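Local coordinates for PHB depolymerase (Penicillium funiculosum, PDB 2D81), which probably breaks down the biopolyester polyhydroxybutyrate by hydrolysing its ester bonds, and adopts a circularly permuted alpha/beta hydrolase fold, at residues A[48-53]-A[73-77]; A[100-104]-A[133-137]. Numbering follows the deposited sequence.

The two contacts come in series along the chain, and interaction 1 closes before interaction 2 opens. Their centres lie 24 Å apart, their nearest atoms about 8 Å apart, and they do not touch. The three loops involved follow neighbouring parallel strands, 39-43, 92-98 and the edge strand 125-130, on one side of the main sheet. Interaction 1 joins the first of these loops to helix 68-77. Interaction 2 joins the other two beside the bound trimer RB3. Helix 106-116, which starts just after segment 100-104, reaches back through Gln115 to Tyr48. Interaction 2 lends Thr103 and His135 to the ligand pocket; the Arg52 side chain of interaction 1 lies about 13 Å from RB3.

Interaction 1 (A[48-53]-A[73-77])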
# COMPACT_ATOMS: atom_id res chain seq x y z
N TYR A 48 -10.38 6.09 3.85
CA TYR A 48 -11.10 4.86 3.55
C TYR A 48 -12.51 5.18 3.06
O TYR A 48 -13.26 5.88 3.73
CB TYR A 48 -11.18 4.00 4.81
CG TYR A 48 -12.04 2.77 4.62
CD1 TYR A 48 -11.54 1.64 3.97
CD2 TYR A 48 -13.37 2.77 5.03
CE1 TYR A 48 -12.35 0.53 3.74
CE2 TYR A 48 -14.19 1.67 4.80
CZ TYR A 48 -13.68 0.56 4.15
OH TYR A 48 -14.50 -0.51 3.90
N ASP A 49 -12.86 4.66 1.88
CA ASP A 49 -14.20 4.81 1.29
C ASP A 49 -14.43 6.24 0.80
O ASP A 49 -15.57 6.66 0.61
CB ASP A 49 -15.28 4.43 2.32
CG ASP A 49 -16.58 3.97 1.66
OD1 ASP A 49 -17.66 4.49 2.01
OD2 ASP A 49 -16.53 3.06 0.80
N CYS A 50 -13.34 6.98 0.59
CA CYS A 50 -13.44 8.40 0.22
C CYS A 50 -14.36 8.62 -0.98
O CYS A 50 -15.19 9.53 -0.98
CB CYS A 50 -12.06 8.98 -0.08
SG CYS A 50 -12.06 10.81 -0.10
N ALA A 51 -14.21 7.78 -2.01
CA ALA A 51 -14.82 8.07 -3.30
C ALA A 51 -16.17 7.39 -3.52
O ALA A 51 -16.68 7.38 -4.64
CB ALA A 51 -13.86 7.67 -4.42
N ARG A 52 -16.75 6.83 -2.46
CA ARG A 52 -18.01 6.10 -2.64
C ARG A 52 -19.19 7.04 -2.82
O ARG A 52 -20.07 6.79 -3.65
CB ARG A 52 -18.28 5.15 -1.47
CG ARG A 52 -19.52 4.29 -1.68
CD ARG A 52 -19.79 3.36 -0.51
NE ARG A 52 -18.86 2.24 -0.43
CZ ARG A 52 -19.04 1.06 -1.02
NH1 ARG A 52 -18.13 0.11 -0.89
NH2 ARG A 52 -20.14 0.83 -1.73
N ASN A 53 -19.23 8.12 -2.04
CA ASN A 53 -20.39 9.01 -2.05
C ASN A 53 -20.07 10.47 -2.38
O ASN A 53 -20.92 11.35 -2.24
CB ASN A 53 -21.12 8.94 -0.71
CG ASN A 53 -21.68 7.56 -0.43
OD1 ASN A 53 -21.13 6.80 0.36
ND2 ASN A 53 -22.78 7.22 -1.10
N ASN A 73 -19.74 4.66 7.61
CA ASN A 73 -19.70 3.33 6.99
C ASN A 73 -18.76 2.39 7.74
O ASN A 73 -19.08 1.21 7.93
CB ASN A 73 -19.28 3.45 5.52
CG ASN A 73 -20.41 3.94 4.63
OD1 ASN A 73 -20.19 4.31 3.47
ND2 ASN A 73 -21.63 3.93 5.15
N MET A 74 -17.61 2.90 8.17
CA MET A 74 -16.69 2.09 8.96
C MET A 74 -17.38 1.55 10.21
O MET A 74 -17.25 0.37 10.54
CB MET A 74 -15.45 2.90 9.35
CG MET A 74 -14.51 3.16 8.18
SD MET A 74 -13.04 4.10 8.60
CE MET A 74 -12.11 2.89 9.53
N LYS A 75 -18.12 2.41 10.90
CA LYS A 75 -18.86 1.99 12.09
C LYS A 75 -19.94 0.98 11.74
O LYS A 75 -20.10 -0.03 12.42
CB LYS A 75 -19.49 3.20 12.78
CG LYS A 75 -18.47 4.15 13.38
CD LYS A 75 -19.14 5.34 14.05
CE LYS A 75 -18.11 6.32 14.59
NZ LYS A 75 -18.75 7.52 15.18
N SER A 76 -20.67 1.25 10.66
CA SER A 76 -21.81 0.42 10.29
C SER A 76 -21.38 -0.96 9.80
O SER A 76 -22.04 -1.96 10.10
CB SER A 76 -22.64 1.11 9.21
OG SER A 76 -23.12 2.36 9.68
N TRP A 77 -20.28 -1.02 9.05
CA TRP A 77 -19.84 -2.27 8.44
C TRP A 77 -18.98 -3.13 9.37
O TRP A 77 -18.68 -4.28 9.05
CB TRP A 77 -19.05 -2.00 7.15
CG TRP A 77 -19.81 -1.22 6.11
CD1 TRP A 77 -21.16 -1.14 5.98
CD2 TRP A 77 -19.25 -0.45 5.04
NE1 TRP A 77 -21.49 -0.36 4.89
CE2 TRP A 77 -20.33 0.07 4.30
CE3 TRP A 77 -17.94 -0.16 4.63
CZ2 TRP A 77 -20.14 0.88 3.17
CZ3 TRP A 77 -17.76 0.64 3.51
CH2 TRP A 77 -18.85 1.15 2.79
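Trp77 and Tyr48 carry most of this contact, with Met74 next. They join the loop after strand 39-43 to helix 68-77. The helical backbone hydrogen bond from Trp77 N to Asn73 O (2.8 Å) puts Asn73 and Trp77 one turn apart, and both side chains start toward the loop. Tyr48 lies against the helix: its CD2 is 3.4 Å from Met74 CG, and its CE2 is 3.9 Å from Trp77 CZ3. Met74 SD sits 4.9 Å from the centroid of the Tyr48 ring, an oblique Met-aromatic contact. Val30 of helix 20-31 touches both Tyr48 and Met74 and extends this apolar patch.

The edge of the Trp77 ring meets the polar side of the loop. Trp77 CH2 is 3.4 Å from Arg52 NE and 3.6 Å from Asp49 OD2. Arg52 and Asp49 close the ends of a type I turn and form a salt bridge, NE to OD2, at 2.8 Å. Asp296 pairs with Arg52 NH1 through its carboxylate and binds the Tyr48 hydroxyl through its backbone O. Aromatic and apolar packing thus supplies much of the join, with a charged pair bordering the Trp77 edge.

Interaction 2 (A[100-104]-A[133-137]); sequences SDTTV and AVHTF. With RB3 ((1R)-3-{[(1R)-3-methoxy-1-methyl-3-oxopropyl]oxy}-1-methyl-3-oxopropyl (3R)-3-hydroxybutanoate), chain C.
This is a loop-to-loop contact built on a His-carboxylate hydrogen bond, at the ligand site of an alpha/beta hydrolase fold. Segments 100-104 and 133-137 follow strands 92-98 and 125-130, positions consistent with the acid and histidine of a catalytic triad. His135 also touches Ala19, probably the engineered replacement of the nucleophilic serine.

Neither loop is regular; phi/psi are -75/117 at Asp101, -97/-164 at Val134 and -73/98 at His135. They come closest at Asp101 and Val134, CA to CA 4.0 Å. Ser100 N donates to Ala133 O at 2.9 Å. With chi1 t for both and chi2 70° for His135, His135 ND1 donates a hydrogen bond to Asp101 OD1 at 2.8 Å. Asp101 OD2 accepts from Thr103 N (2.8 Å), an Asx turn extended to an Asx motif by Val104 N (3.0 Å). Thr103 CG2 makes a CH-pi contact 4.0 Å from the His135 ring centroid. His135 NE2 lies 3.8 Å from RB3 C2A. One water donates to Asp101 OD1 (2.7 Å) and Val134 O (2.9 Å).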
# COMPACT_ATOMS: atom_id res chain seq x y z
N SER A 100 4.06 19.93 -0.72
CA SER A 100 3.86 20.57 -2.02
C SER A 100 3.08 19.68 -2.98
O SER A 100 3.00 19.97 -4.17
CB SER A 100 5.22 20.92 -2.64
OG SER A 100 5.92 21.86 -1.85
N ASP A 101 2.51 18.61 -2.45
CA ASP A 101 1.70 17.69 -3.24
C ASP A 101 0.33 18.32 -3.52
O ASP A 101 -0.44 18.61 -2.60
CB ASP A 101 1.55 16.37 -2.46
CG ASP A 101 0.79 15.30 -3.22
OD1 ASP A 101 0.90 14.12 -2.82
OD2 ASP A 101 0.06 15.63 -4.18
N THR A 102 0.05 18.56 -4.80
CA THR A 102 -1.25 19.11 -5.20
C THR A 102 -2.00 18.12 -6.08
O THR A 102 -2.97 18.48 -6.76
CB THR A 102 -1.09 20.45 -5.95
OG1 THR A 102 -0.22 20.27 -7.07
CG2 THR A 102 -0.53 21.52 -5.03
N THR A 103 -1.56 16.87 -6.05
CA THR A 103 -2.22 15.80 -6.78
C THR A 103 -3.18 15.05 -5.86
O THR A 103 -4.34 14.81 -6.21
CB THR A 103 -1.20 14.80 -7.35
OG1 THR A 103 -0.33 15.49 -8.26
CG2 THR A 103 -1.90 13.67 -8.07
N VAL A 104 -2.70 14.68 -4.68
CA VAL A 104 -3.58 14.25 -3.60
C VAL A 104 -3.56 15.31 -2.50
O VAL A 104 -4.46 16.13 -2.43
CB VAL A 104 -3.14 12.88 -3.03
CG1 VAL A 104 -4.07 12.45 -1.90
CG2 VAL A 104 -3.17 11.83 -4.14
N ALA A 133 8.18 18.44 -0.75
CA ALA A 133 7.99 17.24 -1.57
C ALA A 133 6.66 17.29 -2.30
O ALA A 133 5.64 17.70 -1.74
CB ALA A 133 8.07 16.00 -0.69
N VAL A 134 6.66 16.86 -3.56
CA VAL A 134 5.43 16.79 -4.33
C VAL A 134 4.86 15.38 -4.30
O VAL A 134 5.25 14.56 -3.46
CB VAL A 134 5.66 17.21 -5.80
CG1 VAL A 134 6.19 18.64 -5.85
CG2 VAL A 134 6.63 16.25 -6.48
N HIS A 135 3.95 15.08 -5.22
CA HIS A 135 3.40 13.74 -5.33
C HIS A 135 4.42 12.78 -5.94
O HIS A 135 4.59 12.72 -7.16
CB HIS A 135 2.14 13.76 -6.19
CG HIS A 135 1.30 12.53 -6.04
ND1 HIS A 135 0.59 12.26 -4.89
CD2 HIS A 135 1.09 11.49 -6.88
CE1 HIS A 135 -0.02 11.09 -5.03
NE2 HIS A 135 0.27 10.61 -6.22
N THR A 136 5.11 12.04 -5.08
CA THR A 136 6.16 11.13 -5.51
C THR A 136 6.50 10.26 -4.30
O THR A 136 6.20 10.63 -3.17
CB THR A 136 7.41 11.92 -5.95
OG1 THR A 136 8.33 11.05 -6.62
CG2 THR A 136 8.10 12.55 -4.75
N PHE A 137 7.11 9.10 -4.53
CA PHE A 137 7.55 8.27 -3.41
C PHE A 137 8.85 8.83 -2.85
O PHE A 137 9.83 8.97 -3.57
CB PHE A 137 7.77 6.82 -3.84
CG PHE A 137 7.84 5.87 -2.68
CD1 PHE A 137 6.71 5.16 -2.29
CD2 PHE A 137 9.01 5.73 -1.95
CE1 PHE A 137 6.75 4.33 -1.17
CE2 PHE A 137 9.06 4.91 -0.82
CZ PHE A 137 7.92 4.21 -0.44
O1M RB3 C . -2.55 11.16 -9.82
C1A RB3 C . -2.56 10.01 -9.34
O1A RB3 C . -2.22 8.96 -9.95
C2A RB3 C . -3.02 9.85 -7.89
C3A RB3 C . -4.20 8.89 -7.78
C4A RB3 C . -4.62 8.80 -6.31
O3A RB3 C . -5.29 9.38 -8.57
C1B RB3 C . -5.98 8.39 -9.19
O1B RB3 C . -5.95 7.24 -8.75
C2B RB3 C . -6.78 8.74 -10.45
C3B RB3 C . -7.80 7.66 -10.84
C4B RB3 C . -8.87 7.49 -9.76
O3B RB3 C . -8.44 8.05 -12.06
C1C RB3 C . -7.74 7.68 -13.16
O1C RB3 C . -6.51 7.68 -13.14
C2C RB3 C . -8.49 7.27 -14.43
C3C RB3 C . -8.13 8.19 -15.60
C4C RB3 C . -8.92 7.79 -16.85
O3C RB3 C . -8.41 9.54 -15.25
O HOH W 1 3.25 13.76 -1.47